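Local coordinates for protein acetyltransferase (Escherichia coli, PDB 7BYY) that acetylates aminoacyl-tRNAs as a GNAT-family toxin, probably passing the acetyl group of acetyl-CoA to glycyl-tRNA(Gly), at residues A[117-122]-A[148-153]; A[84-89]-A[154-159]. The protein carries 1 engineered substitution. All blocks are in the same frame, centred on the assembly; numbering follows the deposited sequence.

How the interactions relate
From the N terminus, the chain first meets interaction 2 at 84-89, in the loop between strands 67-79 and 94-105. Residues 117-122 follow on helix 114-132, the helix of the beta-alpha-beta crossover that joins strand 94-105 to its parallel neighbour 137-142. At 148-153 the chain comes back to that helix and interaction 1 closes a loop of 25 residues. It then runs directly into 154-159, where interaction 2 closes a larger loop of 64 residues that encloses the first entirely. The contact centres lie about 17 Å apart, and a probable hydrogen bond, Tyr150 O to Phe155 N at 3.0 Å, links them. Interaction 1 ties helix 114-132 to helix 147-151 and the turn after it; interaction 2 ties a loop to edge strand 156-157.

Interaction 1 (A[117-122]-A[148-153])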
ATOM      1  N   ASP A 117      15.016 -16.290  -5.489  1.00 44.86           N
ATOM      2  CA  ASP A 117      14.321 -15.958  -6.728  1.00 43.04           C
ATOM      3  C   ASP A 117      12.928 -15.410  -6.447  1.00 45.74           C
ATOM      4  O   ASP A 117      12.465 -14.485  -7.126  1.00 45.01           O
ATOM      5  CB  ASP A 117      14.242 -17.191  -7.627  1.00 43.77           C
ATOM      6  CG  ASP A 117      15.591 -17.598  -8.174  1.00 47.08           C
ATOM      7  OD1 ASP A 117      16.563 -16.830  -8.002  1.00 48.31           O
ATOM      8  OD2 ASP A 117      15.682 -18.688  -8.776  1.00 49.59           O
ATOM      9  N   LEU A 118      12.247 -15.965  -5.442  1.00 48.37           N
ATOM     10  CA  LEU A 118      10.948 -15.435  -5.049  1.00 45.85           C
ATOM     11  C   LEU A 118      11.074 -14.073  -4.386  1.00 44.25           C
ATOM     12  O   LEU A 118      10.186 -13.227  -4.543  1.00 46.18           O
ATOM     13  CB  LEU A 118      10.243 -16.411  -4.112  1.00 46.03           C
ATOM     14  CG  LEU A 118       8.986 -17.038  -4.707  1.00 45.76           C
ATOM     15  CD1 LEU A 118       8.422 -18.083  -3.776  1.00 45.35           C
ATOM     16  CD2 LEU A 118       7.945 -15.977  -5.044  1.00 43.83           C
ATOM     17  N   LEU A 119      12.155 -13.844  -3.639  1.00 37.90           N
ATOM     18  CA  LEU A 119      12.320 -12.554  -2.980  1.00 36.38           C
ATOM     19  C   LEU A 119      12.611 -11.449  -3.987  1.00 39.88           C
ATOM     20  O   LEU A 119      12.122 -10.324  -3.838  1.00 39.29           O
ATOM     21  CB  LEU A 119      13.430 -12.633  -1.936  1.00 29.90           C
ATOM     22  CG  LEU A 119      13.403 -11.490  -0.922  1.00 30.00           C
ATOM     23  CD1 LEU A 119      12.232 -11.647   0.036  1.00 29.55           C
ATOM     24  CD2 LEU A 119      14.710 -11.413  -0.165  1.00 31.34           C
ATOM     25  N   CYS A 120      13.405 -11.746  -5.017  1.00 44.73           N
ATOM     26  CA  CYS A 120      13.672 -10.733  -6.030  1.00 50.34           C
ATOM     27  C   CYS A 120      12.449 -10.482  -6.902  1.00 52.40           C
ATOM     28  O   CYS A 120      12.242  -9.354  -7.363  1.00 53.02           O
ATOM     29  CB  CYS A 120      14.876 -11.137  -6.883  1.00 56.99           C
ATOM     30  SG  CYS A 120      16.436 -10.379  -6.343  1.00 63.75           S
ATOM     31  N   ASP A 121      11.623 -11.507  -7.131  1.00 56.33           N
ATOM     32  CA  ASP A 121      10.354 -11.270  -7.811  1.00 57.34           C
ATOM     33  C   ASP A 121       9.393 -10.493  -6.922  1.00 53.76           C
ATOM     34  O   ASP A 121       8.574  -9.715  -7.424  1.00 53.86           O
ATOM     35  CB  ASP A 121       9.727 -12.595  -8.250  1.00 62.51           C
ATOM     36  CG  ASP A 121      10.434 -13.205  -9.448  1.00 68.79           C
ATOM     37  OD1 ASP A 121      10.583 -14.446  -9.485  1.00 70.96           O
ATOM     38  OD2 ASP A 121      10.846 -12.442 -10.349  1.00 71.29           O
ATOM     39  N   PHE A 122       9.485 -10.683  -5.605  1.00 48.08           N
ATOM     40  CA  PHE A 122       8.686  -9.885  -4.684  1.00 42.04           C
ATOM     41  C   PHE A 122       9.207  -8.455  -4.604  1.00 41.17           C
ATOM     42  O   PHE A 122       8.421  -7.507  -4.499  1.00 39.73           O
ATOM     43  CB  PHE A 122       8.681 -10.541  -3.303  1.00 39.72           C
ATOM     44  CG  PHE A 122       8.139  -9.664  -2.216  1.00 37.61           C
ATOM     45  CD1 PHE A 122       6.779  -9.408  -2.129  1.00 38.11           C
ATOM     46  CD2 PHE A 122       8.985  -9.101  -1.274  1.00 33.94           C
ATOM     47  CE1 PHE A 122       6.276  -8.602  -1.125  1.00 38.45           C
ATOM     48  CE2 PHE A 122       8.490  -8.295  -0.272  1.00 33.97           C
ATOM     49  CZ  PHE A 122       7.133  -8.047  -0.194  1.00 37.00           C
ATOM     50  N   ASN A 148      18.483 -15.874   9.248  1.00 63.17           N
ATOM     51  CA  ASN A 148      19.724 -15.704   8.501  1.00 65.55           C
ATOM     52  C   ASN A 148      19.461 -15.455   7.023  1.00 63.10           C
ATOM     53  O   ASN A 148      20.240 -14.756   6.366  1.00 64.70           O
ATOM     54  CB  ASN A 148      20.621 -16.928   8.688  1.00 68.42           C
ATOM     55  CG  ASN A 148      21.635 -16.736   9.797  1.00 73.15           C
ATOM     56  OD1 ASN A 148      21.544 -17.364  10.853  1.00 75.79           O
ATOM     57  ND2 ASN A 148      22.607 -15.857   9.566  1.00 74.73           N
ATOM     58  N   PHE A 149      18.372 -16.004   6.485  1.00 56.63           N
ATOM     59  CA  PHE A 149      18.052 -15.797   5.077  1.00 51.70           C
ATOM     60  C   PHE A 149      17.751 -14.329   4.792  1.00 49.24           C
ATOM     61  O   PHE A 149      18.405 -13.700   3.950  1.00 47.77           O
ATOM     62  CB  PHE A 149      16.872 -16.684   4.671  1.00 49.06           C
ATOM     63  CG  PHE A 149      16.330 -16.385   3.304  1.00 46.05           C
ATOM     64  CD1 PHE A 149      17.041 -16.741   2.170  1.00 44.20           C
ATOM     65  CD2 PHE A 149      15.110 -15.746   3.152  1.00 45.81           C
ATOM     66  CE1 PHE A 149      16.544 -16.465   0.909  1.00 40.59           C
ATOM     67  CE2 PHE A 149      14.608 -15.466   1.893  1.00 42.16           C
ATOM     68  CZ  PHE A 149      15.327 -15.828   0.771  1.00 39.59           C
ATOM     69  N   TYR A 150      16.759 -13.763   5.488  1.00 46.14           N
ATOM     70  CA  TYR A 150      16.401 -12.367   5.252  1.00 44.37           C
ATOM     71  C   TYR A 150      17.540 -11.432   5.647  1.00 46.52           C
ATOM     72  O   TYR A 150      17.762 -10.405   4.995  1.00 44.89           O
ATOM     73  CB  TYR A 150      15.119 -12.013   6.010  1.00 43.35           C
ATOM     74  CG  TYR A 150      13.905 -12.825   5.599  1.00 43.95           C
ATOM     75  CD1 TYR A 150      13.303 -12.642   4.355  1.00 43.06           C
ATOM     76  CD2 TYR A 150      13.360 -13.774   6.455  1.00 44.56           C
ATOM     77  CE1 TYR A 150      12.192 -13.386   3.981  1.00 42.91           C
ATOM     78  CE2 TYR A 150      12.253 -14.521   6.091  1.00 44.29           C
ATOM     79  CZ  TYR A 150      11.671 -14.326   4.855  1.00 44.34           C
ATOM     80  OH  TYR A 150      10.568 -15.076   4.502  1.00 41.58           O
ATOM     81  N   ALA A 151      18.278 -11.776   6.708  1.00 50.05           N
ATOM     82  CA  ALA A 151      19.437 -10.974   7.086  1.00 50.86           C
ATOM     83  C   ALA A 151      20.509 -11.011   6.008  1.00 53.67           C
ATOM     84  O   ALA A 151      21.204 -10.012   5.788  1.00 54.04           O
ATOM     85  CB  ALA A 151      20.012 -11.461   8.416  1.00 49.70           C
ATOM     86  N   ARG A 152      20.646 -12.143   5.318  1.00 55.75           N
ATOM     87  CA  ARG A 152      21.641 -12.262   4.263  1.00 56.70           C
ATOM     88  C   ARG A 152      21.283 -11.470   3.015  1.00 54.53           C
ATOM     89  O   ARG A 152      22.121 -11.362   2.114  1.00 55.94           O
ATOM     90  CB  ARG A 152      21.858 -13.733   3.897  1.00 55.37           C
ATOM     91  CG  ARG A 152      22.959 -14.396   4.706  1.00 57.60           C
ATOM     92  CD  ARG A 152      23.380 -15.724   4.108  1.00 60.19           C
ATOM     93  NE  ARG A 152      22.522 -16.819   4.546  1.00 60.36           N
ATOM     94  CZ  ARG A 152      21.532 -17.326   3.818  1.00 58.61           C
ATOM     95  NH1 ARG A 152      21.278 -16.833   2.613  1.00 58.39           N
ATOM     96  NH2 ARG A 152      20.800 -18.325   4.296  1.00 56.99           N
ATOM     97  N   LEU A 153      20.078 -10.911   2.937  1.00 48.71           N
ATOM     98  CA  LEU A 153      19.649 -10.167   1.761  1.00 43.12           C
ATOM     99  C   LEU A 153      19.189  -8.757   2.119  1.00 42.97           C
ATOM    100  O   LEU A 153      18.388  -8.159   1.398  1.00 45.52           O
ATOM    101  CB  LEU A 153      18.554 -10.926   1.014  1.00 36.97           C
ATOM    102  CG  LEU A 153      18.900 -12.388   0.720  1.00 38.13           C
ATOM    103  CD1 LEU A 153      17.649 -13.219   0.569  1.00 35.94           C
ATOM    104  CD2 LEU A 153      19.769 -12.502  -0.522  1.00 40.34           C
TER
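Leu119 reaches from helix 114-132 to Leu153 and the edge of the Tyr150 ring, and both apolar contacts between the two segments run through it. Its CB points at the opposite segment, and with CG anti to the backbone N (chi1 -163°) the chain continues outward, so that the fork of the isobutyl group does the touching. CD1 lies near the plane of the Tyr150 ring, at its edge, 4.3 Å from Tyr150 CE1. CD2 goes to the other residue, meeting Leu153 CD1 at 3.5 Å and Leu153 CB at 4.1 Å, the two leucines slanting across each other. Leucine suits this place because its branched end can serve two neighbours at once.

Leu153 CD1 also lies over the rim of the Phe149 ring, 3.4 Å above its plane, while Phe149 CD2 sits above the centre of the Tyr150 ring. Tyr150 also packs on Leu100 and Leu103 of strand 94-105 and on Leu140 and Ala142 of strand 137-142. Phe122 of the first helix shares Leu100 with it. This purely apolar join thus sets side by side the helices that follow parallel strands 94-105 and 137-142, the core of the GNAT fold.

Interaction 2 (A[84-89]-A[154-159]); sequences SGVLQG and GFVQLS
Val86 meets Val156 and Leu158 where the loop between strands 67-79 and 94-105 passes the edge strand 156-157 of the GNAT sheet. No hydrogen bond joins the two segments; the contact is a small apolar patch at the surface.

The loop comes in through Ser84, whose CB points away from the strand. Gly85 follows at a positive phi of 103°, where a beta carbon would run into the carbonyl O of Ser84, and the turn made there brings Val86 round to face the strand. With CG1 anti to the backbone N (chi1 -177°), the two methyls of Val86 divide the work. CG1 meets Val156 CG1 tip to tip at 3.7 Å. CG2 lies 3.9 Å from that same Val156 methyl and 3.7 Å from Leu158 CD2, where the valine and leucine side chains stand at about a right angle. A short, beta-branched residue suits this place, since both its methyls can touch the opposite segment from close to the backbone. Beyond it the chain leaves the strand.

The strand side is held in the sheet by backbone hydrogen bonds of Val156 with Phe171 and of Leu158 with Pro169; Val86 also touches Phe171 of the adjoining strand 168-173. Val156 points its CB at the loop, whereas the CB of Leu158 is directed past it, and the branch at CG carries CD2 to Val86. The CB of Gln157 points away from the loop, in keeping with the alternation of a strand, and its extended chain carries the amide to the carbonyl two residues on: Gln157 NE2 donates to Ser159 O at 2.7 Å, nearly straight at 171°, with the donor 41° out of the carbonyl plane.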
ATOM      1  N   SER A  84      13.177   3.295  14.635  1.00 80.32           N
ATOM      2  CA  SER A  84      14.260   4.197  15.023  1.00 83.87           C
ATOM      3  C   SER A  84      15.568   3.438  15.211  1.00 86.28           C
ATOM      4  O   SER A  84      15.631   2.451  15.949  1.00 85.95           O
ATOM      5  CB  SER A  84      13.894   4.927  16.320  1.00 87.44           C
ATOM      6  OG  SER A  84      14.291   4.189  17.466  1.00 90.38           O
ATOM      7  N   GLY A  85      16.614   3.919  14.546  1.00 88.50           N
ATOM      8  CA  GLY A  85      17.848   3.185  14.400  1.00 91.23           C
ATOM      9  C   GLY A  85      18.030   2.550  13.037  1.00 91.45           C
ATOM     10  O   GLY A  85      19.138   2.097  12.726  1.00 92.36           O
ATOM     11  N   VAL A  86      16.976   2.511  12.214  1.00 90.61           N
ATOM     12  CA  VAL A  86      17.039   1.976  10.859  1.00 87.53           C
ATOM     13  C   VAL A  86      16.634   3.021   9.824  1.00 87.45           C
ATOM     14  O   VAL A  86      17.321   3.209   8.814  1.00 87.32           O
ATOM     15  CB  VAL A  86      16.173   0.704  10.712  1.00 83.96           C
ATOM     16  CG1 VAL A  86      16.319   0.128   9.312  1.00 82.14           C
ATOM     17  CG2 VAL A  86      16.564  -0.330  11.757  1.00 83.21           C
ATOM     18  N   LEU A  87      15.511   3.701  10.045  1.00 88.75           N
ATOM     19  CA  LEU A  87      15.073   4.767   9.143  1.00 90.40           C
ATOM     20  C   LEU A  87      15.698   6.067   9.627  1.00 96.79           C
ATOM     21  O   LEU A  87      15.272   6.632  10.636  1.00 99.74           O
ATOM     22  CB  LEU A  87      13.552   4.865   9.097  1.00 87.03           C
ATOM     23  CG  LEU A  87      12.884   4.147   7.922  1.00 83.67           C
ATOM     24  CD1 LEU A  87      11.386   4.385   7.929  1.00 82.20           C
ATOM     25  CD2 LEU A  87      13.492   4.574   6.588  1.00 82.84           C
ATOM     26  N   GLN A  88      16.708   6.550   8.912  1.00 99.08           N
ATOM     27  CA  GLN A  88      17.436   7.718   9.373  1.00102.56           C
ATOM     28  C   GLN A  88      16.774   8.987   8.859  1.00100.98           C
ATOM     29  O   GLN A  88      16.056   8.990   7.851  1.00 98.75           O
ATOM     30  CB  GLN A  88      18.881   7.669   8.895  1.00105.89           C
ATOM     31  CG  GLN A  88      19.650   6.368   9.191  1.00108.59           C
ATOM     32  CD  GLN A  88      19.503   5.811  10.607  1.00112.10           C
ATOM     33  OE1 GLN A  88      18.421   5.415  11.056  1.00111.84           O
ATOM     34  NE2 GLN A  88      20.620   5.769  11.315  1.00115.39           N
ATOM     35  N   GLY A  89      17.043  10.080   9.559  1.00 99.90           N
ATOM     36  CA  GLY A  89      16.454  11.347   9.189  1.00 97.56           C
ATOM     37  C   GLY A  89      15.089  11.524   9.805  1.00 94.68           C
ATOM     38  O   GLY A  89      14.566  10.663  10.518  1.00 93.77           O
ATOM     39  N   GLY A 154      19.686  -8.212   3.233  1.00 39.80           N
ATOM     40  CA  GLY A 154      19.547  -6.801   3.553  1.00 42.01           C
ATOM     41  C   GLY A 154      18.777  -6.520   4.829  1.00 43.48           C
ATOM     42  O   GLY A 154      18.996  -5.481   5.461  1.00 44.53           O
ATOM     43  N   PHE A 155      17.869  -7.416   5.213  1.00 42.41           N
ATOM     44  CA  PHE A 155      16.994  -7.146   6.349  1.00 40.84           C
ATOM     45  C   PHE A 155      17.796  -7.037   7.641  1.00 40.31           C
ATOM     46  O   PHE A 155      18.681  -7.854   7.911  1.00 41.53           O
ATOM     47  CB  PHE A 155      15.934  -8.238   6.472  1.00 39.69           C
ATOM     48  CG  PHE A 155      14.838  -8.138   5.449  1.00 39.06           C
ATOM     49  CD1 PHE A 155      14.973  -8.739   4.209  1.00 39.06           C
ATOM     50  CD2 PHE A 155      13.669  -7.449   5.730  1.00 39.37           C
ATOM     51  CE1 PHE A 155      13.963  -8.656   3.268  1.00 39.16           C
ATOM     52  CE2 PHE A 155      12.656  -7.358   4.792  1.00 37.15           C
ATOM     53  CZ  PHE A 155      12.802  -7.964   3.560  1.00 37.48           C
ATOM     54  N   VAL A 156      17.487  -6.016   8.435  1.00 40.99           N
ATOM     55  CA  VAL A 156      18.112  -5.791   9.734  1.00 44.52           C
ATOM     56  C   VAL A 156      17.099  -6.139  10.818  1.00 47.51           C
ATOM     57  O   VAL A 156      15.939  -5.710  10.755  1.00 47.77           O
ATOM     58  CB  VAL A 156      18.614  -4.342   9.878  1.00 44.52           C
ATOM     59  CG1 VAL A 156      17.547  -3.355   9.434  1.00 42.91           C
ATOM     60  CG2 VAL A 156      19.027  -4.063  11.313  1.00 46.97           C
ATOM     61  N   GLN A 157      17.531  -6.926  11.799  1.00 48.85           N
ATOM     62  CA  GLN A 157      16.636  -7.323  12.875  1.00 47.05           C
ATOM     63  C   GLN A 157      16.415  -6.162  13.837  1.00 47.01           C
ATOM     64  O   GLN A 157      17.355  -5.454  14.210  1.00 48.96           O
ATOM     65  CB  GLN A 157      17.203  -8.530  13.621  1.00 47.19           C
ATOM     66  CG  GLN A 157      16.263  -9.105  14.664  1.00 50.26           C
ATOM     67  CD  GLN A 157      16.720 -10.450  15.183  1.00 52.49           C
ATOM     68  OE1 GLN A 157      17.536 -11.128  14.555  1.00 52.34           O
ATOM     69  NE2 GLN A 157      16.202 -10.844  16.343  1.00 54.57           N
ATOM     70  N   LEU A 158      15.162  -5.968  14.238  1.00 46.36           N
ATOM     71  CA  LEU A 158      14.793  -4.855  15.104  1.00 48.78           C
ATOM     72  C   LEU A 158      14.769  -5.218  16.581  1.00 53.69           C
ATOM     73  O   LEU A 158      14.955  -4.336  17.425  1.00 55.18           O
ATOM     74  CB  LEU A 158      13.419  -4.306  14.700  1.00 47.93           C
ATOM     75  CG  LEU A 158      13.310  -3.829  13.247  1.00 47.10           C
ATOM     76  CD1 LEU A 158      11.870  -3.911  12.753  1.00 45.13           C
ATOM     77  CD2 LEU A 158      13.853  -2.413  13.104  1.00 47.26           C
ATOM     78  N   SER A 159      14.556  -6.489  16.914  1.00 54.59           N
ATOM     79  CA  SER A 159      14.467  -6.908  18.305  1.00 57.18           C
ATOM     80  C   SER A 159      14.708  -8.408  18.384  1.00 59.28           C
ATOM     81  O   SER A 159      14.480  -9.137  17.416  1.00 57.09           O
ATOM     82  CB  SER A 159      13.103  -6.548  18.908  1.00 56.46           C
ATOM     83  OG  SER A 159      13.043  -6.868  20.286  1.00 61.62           O
TER